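Local coordinates for protein NADH oxidase (Thermus thermophilus, PDB 6RVB) that acts as an NADH-dependent coenzyme A disulfide reductase, a flavoprotein that carries FAD and binds coenzyme A and NAD, at residues A17-L28 with G306-R316; V30-V39 with G72-V81. All coordinates share one frame; numbering follows the deposited sequence.

In the fold
From the N terminus the chain runs through strand 4-8, helix 13-24 and strand 29-34, a beta-alpha-beta unit of the FAD-binding part. Helix 65-70 then leads into strand 73-77, which pairs with strand 29-34. This closes the short loop of interaction 2 at one edge of the parallel sheet. The chain goes on through the NAD-binding sheet and returns to the FAD-binding part. Helix 299-313 there meets helix 13-24 and closes the long loop of interaction 1. Interaction 2 is nested within that loop. The two contacts touch where Ala18 and Lys22 of helix 13-24 pack on Val30, Val32 and Val73. Their centres lie about 17 Å apart.

Interaction 1. Residues A17-L28 with G306-R316; sequences AAAKAKRENPEL and GRTAGSVIAGR. With COA (coenzyme A), chain G.
Lys20 and Arg307 meet where helices 17-24 and 306-313 converge on coenzyme A. The CB of Lys20 points toward helix 306-313. CG, anti to the backbone N (chi1 173°), lies 3.5 Å from Arg307 O. The chain bends at the next bond (chi2 59°), and CD runs on beside the end of Arg307. CE passes Ser311, 3.2 Å from its OG. NZ ends over one face of the Arg307 guanidinium and donates to COA O8A at 2.9 Å. It also forms a salt bridge to Glu24 OE2, met from above the carboxylate plane at 2.8 Å. Arg307 NH1 reaches COA O8A too, at 2.6 Å, with the phosphate at the edge of its guanidinium. Arg23 NH1 adds a weak bond to the same oxygen. Three basic side chains thus gather on one phosphate oxygen, a site made for an anion. With an alanine in place of Lys20, O8A is likely to lose one of its donors and Glu24 OE2 its lysine mate.

The helices run side by side at 30°. Helix 13-24 follows the first strand of the Rossmann-type FAD-binding fold, and helix 299-313 comes back to it from far along the chain. Ala17 sits against Gly306, and Ala21 against Gly310. These small residues, four apart on each helix, let the axes come within 7.2 Å. Beyond them the CB of Ala314 touches the CB of Asn25 at 3.5 Å and packs on Glu24. Leu28 CD1 lies against Ile313 CG2. At the solvent end Arg316 NE forms a salt bridge to Glu24 OE1, 3.1 Å away, through a weak hydrogen bond, the planes of the two groups steeply turned.

Interaction 2. Residues V30-V39 with G72-V81; sequences VVVYEKSGWV and GVLVHTRHEV. With FAD (flavin-adenine dinucleotide), chain E.
Leu74 O accepts from Val32 N at 2.8 Å. Val30 O, Val32 O and His76 O take the neighbouring bonds in the alternating pattern of two parallel strands. The pairing then turns aside, and Glu34 O accepts from His79 N at 3.0 Å, from above its carbonyl plane. One face of the sheet is lined by valines. Val32 CB packs on Val75 CB at 3.9 Å, and Val39 meets Val75 tip to tip. Helix 13-24 lies over Val30, Val32 and Val73. The other face carries Val31, Tyr33, Leu74 and His76; His79 joins the two rings in an aromatic cluster. Tyr33 CG lies anti to its carbonyl carbon (chi1 -64°), which swings the ring alongside His76, with Tyr33 CE1 3.3 Å from His76 ND1; neither ring covers the other. The phenol OH goes to Asp104. His79 ND1 donates to Thr77 O at 2.6 Å, which fixes the turn of its ring.

Lys35 and Glu80 run alongside each other by the adenine and end in a salt bridge with a long, weak hydrogen bond. Val81 O takes N6A of FAD at 3.1 Å, and Val81 N makes a weak bond to N1A. Glu34 reaches the ribose hydroxyls O2B and O3B, though the place of its OE2 is less sure. An acidic residue near the C-terminal end of the second strand, reaching the adenosine ribose, is characteristic of the Rossmann-type dinucleotide-binding fold.

Interaction 1. Residues A17-L28 with G306-R316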
loop_
_atom_site.group_PDB
_atom_site.type_symbol
_atom_site.label_atom_id
_atom_site.label_comp_id
_atom_site.label_asym_id
_atom_site.label_seq_id
_atom_site.Cartn_x
_atom_site.Cartn_y
_atom_site.Cartn_z
ATOM N N ALA A 17 -23.405 -12.879 7.785
ATOM C CA ALA A 17 -24.793 -12.474 7.941
ATOM C C ALA A 17 -25.369 -12.924 9.318
ATOM O O ALA A 17 -25.992 -12.124 10.043
ATOM C CB ALA A 17 -25.675 -13.027 6.786
ATOM N N ALA A 18 -25.180 -14.216 9.652
ATOM C CA ALA A 18 -25.533 -14.740 10.967
ATOM C C ALA A 18 -24.904 -13.904 12.076
ATOM O O ALA A 18 -25.563 -13.508 12.982
ATOM C CB ALA A 18 -25.152 -16.144 11.106
ATOM N N ALA A 19 -23.650 -13.570 12.022
ATOM C CA ALA A 19 -23.112 -13.036 13.243
ATOM C C ALA A 19 -23.518 -11.612 13.433
ATOM O O ALA A 19 -23.701 -11.185 14.549
ATOM C CB ALA A 19 -21.610 -13.144 13.255
ATOM N N LYS A 20 -23.628 -10.875 12.342
ATOM C CA LYS A 20 -23.859 -9.457 12.390
ATOM C C LYS A 20 -25.327 -9.279 12.719
ATOM O O LYS A 20 -25.664 -8.471 13.544
ATOM C CB LYS A 20 -23.521 -8.835 11.042
ATOM C CG LYS A 20 -23.845 -7.383 10.855
ATOM C CD LYS A 20 -23.088 -6.583 11.906
ATOM C CE LYS A 20 -23.253 -5.119 11.653
ATOM N NZ LYS A 20 -22.510 -4.316 12.650
ATOM N N ALA A 21 -26.218 -10.007 12.088
ATOM C CA ALA A 21 -27.628 -9.953 12.514
ATOM C C ALA A 21 -27.806 -10.160 13.973
ATOM O O ALA A 21 -28.536 -9.438 14.599
ATOM C CB ALA A 21 -28.503 -11.003 11.827
ATOM N N LYS A 22 -27.188 -11.195 14.512
ATOM C CA LYS A 22 -27.453 -11.509 15.898
ATOM C C LYS A 22 -26.911 -10.417 16.802
ATOM O O LYS A 22 -27.504 -10.085 17.813
ATOM C CB LYS A 22 -26.950 -12.904 16.264
ATOM C CG LYS A 22 -27.135 -13.325 17.657
ATOM C CD LYS A 22 -28.640 -13.467 17.900
ATOM C CE LYS A 22 -29.004 -14.061 19.248
ATOM N NZ LYS A 22 -30.333 -14.645 19.131
ATOM N N ARG A 23 -25.790 -9.845 16.421
ATOM C CA ARG A 23 -25.166 -8.772 17.192
ATOM C C ARG A 23 -26.072 -7.569 17.239
ATOM O O ARG A 23 -26.165 -6.879 18.230
ATOM C CB ARG A 23 -23.767 -8.427 16.629
ATOM C CG ARG A 23 -23.032 -7.222 17.203
ATOM C CD ARG A 23 -21.517 -6.966 16.708
ATOM N NE ARG A 23 -20.998 -8.237 16.266
ATOM C CZ ARG A 23 -20.614 -8.539 15.014
ATOM N NH1 ARG A 23 -20.586 -7.624 14.029
ATOM N NH2 ARG A 23 -20.229 -9.796 14.765
ATOM N N GLU A 24 -26.770 -7.341 16.159
ATOM C CA GLU A 24 -27.206 -6.031 15.916
ATOM C C GLU A 24 -28.620 -6.042 16.442
ATOM O O GLU A 24 -29.193 -5.016 16.799
ATOM C CB GLU A 24 -27.028 -5.749 14.416
ATOM C CG GLU A 24 -26.818 -4.339 14.099
ATOM C CD GLU A 24 -25.594 -3.746 14.729
ATOM O OE1 GLU A 24 -25.721 -2.636 15.314
ATOM O OE2 GLU A 24 -24.509 -4.376 14.613
ATOM N N ASN A 25 -29.187 -7.225 16.522
ATOM C CA ASN A 25 -30.530 -7.373 17.073
ATOM C C ASN A 25 -30.749 -8.728 17.720
ATOM O O ASN A 25 -31.141 -9.679 17.060
ATOM C CB ASN A 25 -31.599 -7.160 16.008
ATOM C CG ASN A 25 -33.009 -7.603 16.494
ATOM O OD1 ASN A 25 -33.146 -7.976 17.618
ATOM N ND2 ASN A 25 -34.019 -7.529 15.660
ATOM N N PRO A 26 -30.490 -8.817 19.006
ATOM C CA PRO A 26 -30.385 -10.114 19.678
ATOM C C PRO A 26 -31.711 -10.804 19.792
ATOM O O PRO A 26 -31.774 -12.005 19.982
ATOM C CB PRO A 26 -29.834 -9.767 21.045
ATOM C CG PRO A 26 -29.040 -8.526 20.817
ATOM C CD PRO A 26 -29.801 -7.750 19.736
ATOM N N GLU A 27 -32.778 -10.055 19.622
ATOM C CA GLU A 27 -34.123 -10.641 19.609
ATOM C C GLU A 27 -34.300 -11.738 18.587
ATOM O O GLU A 27 -35.154 -12.578 18.722
ATOM C CB GLU A 27 -35.199 -9.579 19.304
ATOM C CG GLU A 27 -35.665 -8.679 20.437
ATOM C CD GLU A 27 -35.475 -9.295 21.812
ATOM O OE1 GLU A 27 -36.463 -9.900 22.278
ATOM O OE2 GLU A 27 -34.362 -9.173 22.427
ATOM N N LEU A 28 -33.553 -11.652 17.502
ATOM C CA LEU A 28 -33.723 -12.475 16.323
ATOM C C LEU A 28 -33.452 -13.900 16.673
ATOM O O LEU A 28 -32.558 -14.180 17.451
ATOM C CB LEU A 28 -32.703 -12.009 15.281
ATOM C CG LEU A 28 -33.167 -10.930 14.312
ATOM C CD1 LEU A 28 -31.995 -10.482 13.452
ATOM C CD2 LEU A 28 -34.235 -11.545 13.465
ATOM N N GLY A 306 -22.462 -10.400 3.327
ATOM C CA GLY A 306 -23.071 -10.979 4.501
ATOM C C GLY A 306 -23.300 -9.940 5.594
ATOM O O GLY A 306 -24.412 -9.861 6.167
ATOM N N ARG A 307 -22.278 -9.136 5.909
ATOM C CA ARG A 307 -22.496 -8.093 6.895
ATOM C C ARG A 307 -23.688 -7.198 6.555
ATOM O O ARG A 307 -24.437 -6.821 7.436
ATOM C CB ARG A 307 -21.269 -7.253 7.018
ATOM C CG ARG A 307 -21.351 -6.312 8.135
ATOM C CD ARG A 307 -20.006 -5.747 8.412
ATOM N NE ARG A 307 -20.058 -4.354 8.912
ATOM C CZ ARG A 307 -19.788 -4.044 10.180
ATOM N NH1 ARG A 307 -19.467 -5.038 11.002
ATOM N NH2 ARG A 307 -19.809 -2.789 10.615
ATOM N N THR A 308 -23.846 -6.851 5.277
ATOM C CA THR A 308 -24.979 -6.039 4.846
ATOM C C THR A 308 -26.335 -6.694 5.038
ATOM O O THR A 308 -27.239 -6.086 5.591
ATOM C CB THR A 308 -24.781 -5.546 3.408
ATOM O OG1 THR A 308 -23.605 -4.740 3.393
ATOM C CG2 THR A 308 -26.012 -4.753 2.889
ATOM N N ALA A 309 -26.477 -7.936 4.576
ATOM C CA ALA A 309 -27.751 -8.655 4.739
ATOM C C ALA A 309 -28.103 -8.716 6.208
ATOM O O ALA A 309 -29.187 -8.342 6.613
ATOM C CB ALA A 309 -27.676 -9.985 4.207
ATOM N N GLY A 310 -27.166 -9.169 7.014
ATOM C CA GLY A 310 -27.386 -9.181 8.439
ATOM C C GLY A 310 -27.833 -7.876 9.066
ATOM O O GLY A 310 -28.863 -7.867 9.709
ATOM N N SER A 311 -27.042 -6.802 8.931
ATOM C CA SER A 311 -27.481 -5.493 9.305
ATOM C C SER A 311 -28.900 -5.212 8.791
ATOM O O SER A 311 -29.734 -4.775 9.552
ATOM C CB SER A 311 -26.562 -4.475 8.723
ATOM O OG SER A 311 -25.535 -4.238 9.623
ATOM N N VAL A 312 -29.190 -5.432 7.502
ATOM C CA VAL A 312 -30.444 -4.953 7.009
ATOM C C VAL A 312 -31.533 -5.654 7.718
ATOM O O VAL A 312 -32.428 -5.036 8.124
ATOM C CB VAL A 312 -30.588 -5.127 5.527
ATOM C CG1 VAL A 312 -32.056 -5.118 5.096
ATOM C CG2 VAL A 312 -29.846 -4.076 4.839
ATOM N N ILE A 313 -31.429 -6.949 7.846
ATOM C CA ILE A 313 -32.343 -7.779 8.604
ATOM C C ILE A 313 -32.522 -7.345 10.025
ATOM O O ILE A 313 -33.616 -7.281 10.453
ATOM C CB ILE A 313 -31.932 -9.337 8.536
ATOM C CG1 ILE A 313 -32.230 -9.923 7.135
ATOM C CG2 ILE A 313 -32.702 -10.164 9.521
ATOM C CD1 ILE A 313 -31.570 -11.184 6.875
ATOM N N ALA A 314 -31.461 -7.050 10.746
ATOM C CA ALA A 314 -31.612 -6.628 12.118
ATOM C C ALA A 314 -32.284 -5.249 12.243
ATOM O O ALA A 314 -32.456 -4.720 13.333
ATOM C CB ALA A 314 -30.246 -6.618 12.815
ATOM N N GLY A 315 -32.593 -4.643 11.112
ATOM C CA GLY A 315 -33.134 -3.297 11.034
ATOM C C GLY A 315 -32.204 -2.122 11.105
ATOM O O GLY A 315 -32.620 -1.020 11.341
ATOM N N ARG A 316 -30.924 -2.337 10.969
ATOM C CA ARG A 316 -30.048 -1.232 10.791
ATOM C C ARG A 316 -30.099 -0.789 9.338
ATOM O O ARG A 316 -30.609 -1.501 8.470
ATOM C CB ARG A 316 -28.662 -1.703 11.146
ATOM C CG ARG A 316 -28.565 -2.106 12.499
ATOM C CD ARG A 316 -28.353 -0.887 13.321
ATOM N NE ARG A 316 -28.399 -1.216 14.751
ATOM C CZ ARG A 316 -29.505 -1.506 15.440
ATOM N NH1 ARG A 316 -30.689 -1.532 14.851
ATOM N NH2 ARG A 316 -29.425 -1.783 16.718
HETATM N N1A COA G . -9.760 -3.669 16.413
HETATM C C2A COA G . -10.955 -3.092 16.701
HETATM N N3A COA G . -12.159 -3.610 16.265
HETATM C C4A COA G . -12.277 -4.728 15.489
HETATM C C5A COA G . -11.013 -5.411 15.112
HETATM C C6A COA G . -9.696 -4.830 15.611
HETATM N N6A COA G . -8.492 -5.460 15.252
HETATM N N7A COA G . -11.345 -6.481 14.355
HETATM C C8A COA G . -12.696 -6.444 14.250
HETATM N N9A COA G . -13.267 -5.416 14.921
HETATM C C1B COA G . -14.752 -5.163 14.991
HETATM C C2B COA G . -15.360 -4.903 13.610
HETATM O O2B COA G . -15.154 -3.500 13.351
HETATM C C3B COA G . -16.844 -5.277 13.731
HETATM O O3B COA G . -17.593 -4.120 14.149
HETATM P P3B COA G . -19.176 -4.017 14.430
HETATM O O7A COA G . -19.457 -2.570 14.047
HETATM O O8A COA G . -19.852 -5.099 13.619
HETATM O O9A COA G . -19.277 -4.291 15.914
HETATM C C4B COA G . -16.850 -6.286 14.848
HETATM O O4B COA G . -15.571 -6.220 15.528
HETATM C C5B COA G . -17.133 -7.697 14.320
HETATM O O5B COA G . -15.900 -8.302 13.879
HETATM P P1A COA G . -15.604 -9.888 14.018
HETATM O O1A COA G . -14.199 -10.050 13.522
HETATM O O2A COA G . -16.041 -10.341 15.418
HETATM O O3A COA G . -16.568 -10.443 12.828
HETATM P P2A COA G . -18.026 -11.128 12.865
HETATM O O4A COA G . -18.999 -10.413 11.919
HETATM O O5A COA G . -18.493 -11.481 14.284
HETATM O O6A COA G . -17.459 -12.485 12.156
HETATM C CBP COA G . -17.320 -14.409 10.828
HETATM C CCP COA G . -18.171 -13.208 11.136
HETATM C CDP COA G . -16.084 -14.311 11.715
HETATM C CEP COA G . -18.082 -15.651 11.247
HETATM C CAP COA G . -17.046 -14.301 9.293
HETATM O OAP COA G . -16.305 -13.099 8.998
HETATM C C9P COA G . -16.283 -15.471 8.717
HETATM O O9P COA G . -16.848 -16.552 8.615
HETATM N N8P COA G . -14.995 -15.348 8.359
HETATM C C7P COA G . -14.261 -16.584 8.147
HETATM C C6P COA G . -14.446 -17.024 6.703
HETATM C C5P COA G . -13.822 -15.856 5.956
HETATM O O5P COA G . -14.436 -14.827 5.704
HETATM N N4P COA G . -12.575 -15.923 5.540
HETATM C C3P COA G . -12.387 -15.237 4.261
HETATM C C2P COA G . -13.164 -15.886 3.098
HETATM S S1P COA G . -12.036 -16.938 2.072
#

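Interaction 2. Residues V30-V39 with G72-V81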
loop_
_atom_site.group_PDB
_atom_site.type_symbol
_atom_site.label_atom_id
_atom_site.label_comp_id
_atom_site.label_asym_id
_atom_site.label_seq_id
_atom_site.Cartn_x
_atom_site.Cartn_y
_atom_site.Cartn_z
ATOM N N VAL A 30 -31.605 -16.894 15.241
ATOM C CA VAL A 30 -30.708 -17.013 14.085
ATOM C C VAL A 30 -30.178 -18.420 13.957
ATOM O O VAL A 30 -29.475 -18.924 14.802
ATOM C CB VAL A 30 -29.464 -16.025 14.184
ATOM C CG1 VAL A 30 -28.551 -16.174 13.027
ATOM C CG2 VAL A 30 -29.906 -14.601 14.227
ATOM N N VAL A 31 -30.471 -19.051 12.862
ATOM C CA VAL A 31 -29.967 -20.391 12.690
ATOM C C VAL A 31 -29.290 -20.635 11.311
ATOM O O VAL A 31 -29.828 -20.273 10.272
ATOM C CB VAL A 31 -31.103 -21.442 12.893
ATOM C CG1 VAL A 31 -32.296 -21.170 12.003
ATOM C CG2 VAL A 31 -30.597 -22.769 12.491
ATOM N N VAL A 32 -28.142 -21.292 11.315
ATOM C CA VAL A 32 -27.379 -21.552 10.106
ATOM C C VAL A 32 -27.379 -23.022 9.731
ATOM O O VAL A 32 -26.885 -23.795 10.493
ATOM C CB VAL A 32 -25.911 -21.220 10.430
ATOM C CG1 VAL A 32 -25.024 -21.538 9.263
ATOM C CG2 VAL A 32 -25.798 -19.799 10.746
ATOM N N TYR A 33 -27.893 -23.438 8.589
ATOM C CA TYR A 33 -27.756 -24.854 8.142
ATOM C C TYR A 33 -26.620 -24.983 7.094
ATOM O O TYR A 33 -26.771 -24.582 5.948
ATOM C CB TYR A 33 -29.061 -25.399 7.516
ATOM C CG TYR A 33 -30.189 -25.477 8.433
ATOM C CD1 TYR A 33 -30.091 -26.250 9.550
ATOM C CD2 TYR A 33 -31.350 -24.776 8.229
ATOM C CE1 TYR A 33 -31.141 -26.329 10.487
ATOM C CE2 TYR A 33 -32.428 -24.833 9.169
ATOM C CZ TYR A 33 -32.295 -25.615 10.287
ATOM O OH TYR A 33 -33.256 -25.714 11.222
ATOM N N GLU A 34 -25.506 -25.581 7.484
ATOM C CA GLU A 34 -24.325 -25.765 6.644
ATOM C C GLU A 34 -24.189 -27.225 6.216
ATOM O O GLU A 34 -24.093 -28.099 7.050
ATOM C CB GLU A 34 -23.087 -25.218 7.395
ATOM C CG GLU A 34 -21.658 -25.420 6.848
ATOM C CD GLU A 34 -21.454 -25.306 5.326
ATOM O OE1 GLU A 34 -21.863 -24.314 4.701
ATOM O OE2 GLU A 34 -20.849 -26.220 4.733
ATOM N N LYS A 35 -24.206 -27.509 4.919
ATOM C CA LYS A 35 -24.088 -28.905 4.534
ATOM C C LYS A 35 -22.717 -29.625 4.648
ATOM O O LYS A 35 -22.651 -30.823 4.603
ATOM C CB LYS A 35 -24.636 -29.097 3.173
ATOM C CG LYS A 35 -23.687 -29.044 2.063
ATOM C CD LYS A 35 -24.476 -29.504 0.817
ATOM C CE LYS A 35 -23.755 -29.493 -0.507
ATOM N NZ LYS A 35 -24.709 -29.862 -1.651
ATOM N N SER A 36 -21.630 -28.901 4.845
ATOM C CA SER A 36 -20.331 -29.498 4.765
ATOM C C SER A 36 -19.796 -29.908 6.102
ATOM O O SER A 36 -18.639 -30.312 6.227
ATOM C CB SER A 36 -19.373 -28.488 4.191
ATOM O OG SER A 36 -18.731 -27.703 5.193
ATOM N N GLY A 37 -20.545 -29.754 7.161
ATOM C CA GLY A 37 -19.814 -30.085 8.354
ATOM C C GLY A 37 -18.544 -29.334 8.743
ATOM O O GLY A 37 -17.958 -29.651 9.744
ATOM N N TRP A 38 -18.164 -28.285 8.039
ATOM C CA TRP A 38 -17.355 -27.232 8.661
ATOM C C TRP A 38 -17.954 -25.858 8.361
ATOM O O TRP A 38 -18.538 -25.616 7.344
ATOM C CB TRP A 38 -15.975 -27.199 8.078
ATOM C CG TRP A 38 -15.091 -28.336 8.289
ATOM C CD1 TRP A 38 -15.037 -29.486 7.581
ATOM C CD2 TRP A 38 -14.047 -28.385 9.203
ATOM N NE1 TRP A 38 -14.030 -30.268 8.037
ATOM C CE2 TRP A 38 -13.408 -29.599 9.044
ATOM C CE3 TRP A 38 -13.572 -27.502 10.149
ATOM C CZ2 TRP A 38 -12.336 -29.958 9.801
ATOM C CZ3 TRP A 38 -12.509 -27.864 10.913
ATOM C CH2 TRP A 38 -11.902 -29.071 10.745
ATOM N N VAL A 39 -17.735 -24.906 9.216
ATOM C CA VAL A 39 -18.442 -23.643 9.122
ATOM C C VAL A 39 -17.442 -22.521 9.440
ATOM O O VAL A 39 -16.488 -22.696 10.208
ATOM C CB VAL A 39 -19.712 -23.675 10.102
ATOM C CG1 VAL A 39 -19.485 -23.014 11.424
ATOM C CG2 VAL A 39 -20.911 -23.130 9.467
ATOM N N GLY A 72 -25.174 -16.878 20.747
ATOM C CA GLY A 72 -26.577 -16.843 20.398
ATOM C C GLY A 72 -26.912 -17.335 19.016
ATOM O O GLY A 72 -28.086 -17.119 18.551
ATOM N N VAL A 73 -25.913 -17.964 18.357
ATOM C CA VAL A 73 -26.118 -18.404 16.957
ATOM C C VAL A 73 -26.133 -19.884 16.840
ATOM O O VAL A 73 -25.190 -20.534 17.318
ATOM C CB VAL A 73 -25.133 -17.762 15.954
ATOM C CG1 VAL A 73 -25.417 -18.222 14.603
ATOM C CG2 VAL A 73 -25.386 -16.305 15.946
ATOM N N LEU A 74 -27.205 -20.439 16.288
ATOM C CA LEU A 74 -27.289 -21.891 16.232
ATOM C C LEU A 74 -26.810 -22.458 14.931
ATOM O O LEU A 74 -27.528 -22.317 13.901
ATOM C CB LEU A 74 -28.693 -22.439 16.469
ATOM C CG LEU A 74 -29.059 -22.063 17.884
ATOM C CD1 LEU A 74 -30.565 -22.070 18.037
ATOM C CD2 LEU A 74 -28.267 -22.868 18.977
ATOM N N VAL A 75 -25.634 -23.126 14.956
ATOM C CA VAL A 75 -25.198 -23.714 13.703
ATOM C C VAL A 75 -25.309 -25.235 13.583
ATOM O O VAL A 75 -24.771 -25.945 14.345
ATOM C CB VAL A 75 -23.845 -23.103 13.129
ATOM C CG1 VAL A 75 -23.271 -22.078 14.045
ATOM C CG2 VAL A 75 -22.807 -24.176 12.824
ATOM N N HIS A 76 -25.993 -25.727 12.581
ATOM C CA HIS A 76 -25.994 -27.141 12.291
ATOM C C HIS A 76 -25.201 -27.548 11.078
ATOM O O HIS A 76 -25.604 -27.306 9.985
ATOM C CB HIS A 76 -27.448 -27.565 12.103
ATOM C CG HIS A 76 -28.284 -27.206 13.277
ATOM N ND1 HIS A 76 -29.318 -26.301 13.202
ATOM C CD2 HIS A 76 -28.160 -27.529 14.581
ATOM C CE1 HIS A 76 -29.833 -26.109 14.402
ATOM N NE2 HIS A 76 -29.129 -26.826 15.255
ATOM N N THR A 77 -24.093 -28.228 11.284
ATOM C CA THR A 77 -23.346 -28.753 10.152
ATOM C C THR A 77 -23.880 -30.060 9.572
ATOM O O THR A 77 -24.713 -30.721 10.160
ATOM C CB THR A 77 -21.899 -29.013 10.501
ATOM O OG1 THR A 77 -21.805 -29.903 11.596
ATOM C CG2 THR A 77 -21.204 -27.755 10.842
ATOM N N ARG A 78 -23.385 -30.453 8.416
ATOM C CA ARG A 78 -23.921 -31.639 7.758
ATOM C C ARG A 78 -25.427 -31.601 7.699
ATOM O O ARG A 78 -26.077 -32.598 7.942
ATOM C CB ARG A 78 -23.476 -32.945 8.444
ATOM C CG ARG A 78 -22.062 -32.971 9.179
ATOM C CD ARG A 78 -21.119 -34.112 8.698
ATOM N NE ARG A 78 -20.990 -33.966 7.231
ATOM C CZ ARG A 78 -21.642 -34.681 6.289
ATOM N NH1 ARG A 78 -22.441 -35.697 6.642
ATOM N NH2 ARG A 78 -21.459 -34.408 4.976
ATOM N N HIS A 79 -25.980 -30.448 7.384
ATOM C CA HIS A 79 -27.412 -30.330 7.195
ATOM C C HIS A 79 -27.711 -29.704 5.877
ATOM O O HIS A 79 -27.401 -28.551 5.654
ATOM C CB HIS A 79 -28.003 -29.403 8.216
ATOM C CG HIS A 79 -28.292 -30.056 9.515
ATOM N ND1 HIS A 79 -27.306 -30.424 10.385
ATOM C CD2 HIS A 79 -29.470 -30.389 10.100
ATOM C CE1 HIS A 79 -27.854 -30.966 11.455
ATOM N NE2 HIS A 79 -29.164 -30.968 11.296
ATOM N N GLU A 80 -28.346 -30.407 4.979
ATOM C CA GLU A 80 -28.489 -29.746 3.710
ATOM C C GLU A 80 -29.911 -29.335 3.495
ATOM O O GLU A 80 -30.797 -30.205 3.535
ATOM C CB GLU A 80 -28.085 -30.662 2.601
ATOM C CG GLU A 80 -28.504 -30.185 1.251
ATOM C CD GLU A 80 -28.015 -31.132 0.201
ATOM O OE1 GLU A 80 -28.008 -30.836 -1.034
ATOM O OE2 GLU A 80 -27.626 -32.206 0.672
ATOM N N VAL A 81 -30.155 -28.037 3.269
ATOM C CA VAL A 81 -31.528 -27.671 2.919
ATOM C C VAL A 81 -31.810 -28.075 1.496
ATOM O O VAL A 81 -31.149 -27.623 0.598
ATOM C CB VAL A 81 -32.005 -26.201 3.332
ATOM C CG1 VAL A 81 -31.027 -25.573 4.214
ATOM C CG2 VAL A 81 -32.448 -25.312 2.142
HETATM P PA FAD E . -18.493 -20.824 0.120
HETATM O O1A FAD E . -18.361 -21.510 -1.339
HETATM O O2A FAD E . -17.258 -20.380 0.931
HETATM O O5B FAD E . -19.402 -21.783 1.136
HETATM C C5B FAD E . -20.705 -22.341 0.756
HETATM C C4B FAD E . -21.111 -23.497 1.671
HETATM O O4B FAD E . -22.527 -23.542 1.644
HETATM C C3B FAD E . -20.497 -24.816 1.229
HETATM O O3B FAD E . -19.612 -25.408 2.247
HETATM C C2B FAD E . -21.710 -25.627 1.066
HETATM O O2B FAD E . -21.313 -26.812 1.759
HETATM C C1B FAD E . -22.885 -24.850 1.735
HETATM N N9A FAD E . -24.144 -25.130 0.962
HETATM C C8A FAD E . -24.288 -25.127 -0.405
HETATM N N7A FAD E . -25.507 -25.583 -0.805
HETATM C C5A FAD E . -26.190 -25.873 0.330
HETATM C C6A FAD E . -27.562 -26.388 0.596
HETATM N N6A FAD E . -28.374 -26.605 -0.481
HETATM N N1A FAD E . -27.906 -26.589 1.899
HETATM C C2A FAD E . -27.012 -26.300 2.922
HETATM N N3A FAD E . -25.729 -25.821 2.798
HETATM C C4A FAD E . -25.295 -25.589 1.509
HETATM N N1 FAD E . -10.750 -15.052 -1.722
HETATM C C2 FAD E . -10.014 -13.910 -1.537
HETATM O O2 FAD E . -10.593 -12.791 -1.392
HETATM N N3 FAD E . -8.671 -13.990 -1.482
HETATM C C4 FAD E . -7.961 -15.169 -1.565
HETATM O O4 FAD E . -6.674 -15.253 -1.500
HETATM C C4X FAD E . -8.719 -16.451 -1.721
HETATM N N5 FAD E . -8.026 -17.645 -1.790
HETATM C C5X FAD E . -8.771 -18.785 -1.962
HETATM C C6 FAD E . -8.113 -20.037 -2.057
HETATM C C7 FAD E . -8.850 -21.227 -2.216
HETATM C C7M FAD E . -8.095 -22.524 -2.306
HETATM C C8 FAD E . -10.361 -21.191 -2.281
HETATM C C8M FAD E . -11.205 -22.425 -2.456
HETATM C C9 FAD E . -11.024 -19.947 -2.215
HETATM C C9A FAD E . -10.316 -18.722 -2.054
HETATM N N10 FAD E . -11.032 -17.466 -1.952
HETATM C C10 FAD E . -10.221 -16.311 -1.799
HETATM C "C1'" FAD E . -12.500 -17.353 -2.085
HETATM C "C2'" FAD E . -13.300 -17.745 -0.883
HETATM O "O2'" FAD E . -13.224 -19.147 -0.664
HETATM C "C3'" FAD E . -14.759 -17.468 -1.120
HETATM O "O3'" FAD E . -14.914 -16.239 -1.818
HETATM C "C4'" FAD E . -15.375 -17.411 0.291
HETATM O "O4'" FAD E . -15.171 -18.596 1.140
HETATM C "C5'" FAD E . -16.834 -16.916 0.261
HETATM O "O5'" FAD E . -17.782 -17.957 0.059
HETATM P P FAD E . -19.336 -17.938 0.505
HETATM O O1P FAD E . -19.461 -17.792 2.012
HETATM O O2P FAD E . -20.395 -17.323 -0.438
HETATM O O3P FAD E . -19.535 -19.515 0.182
#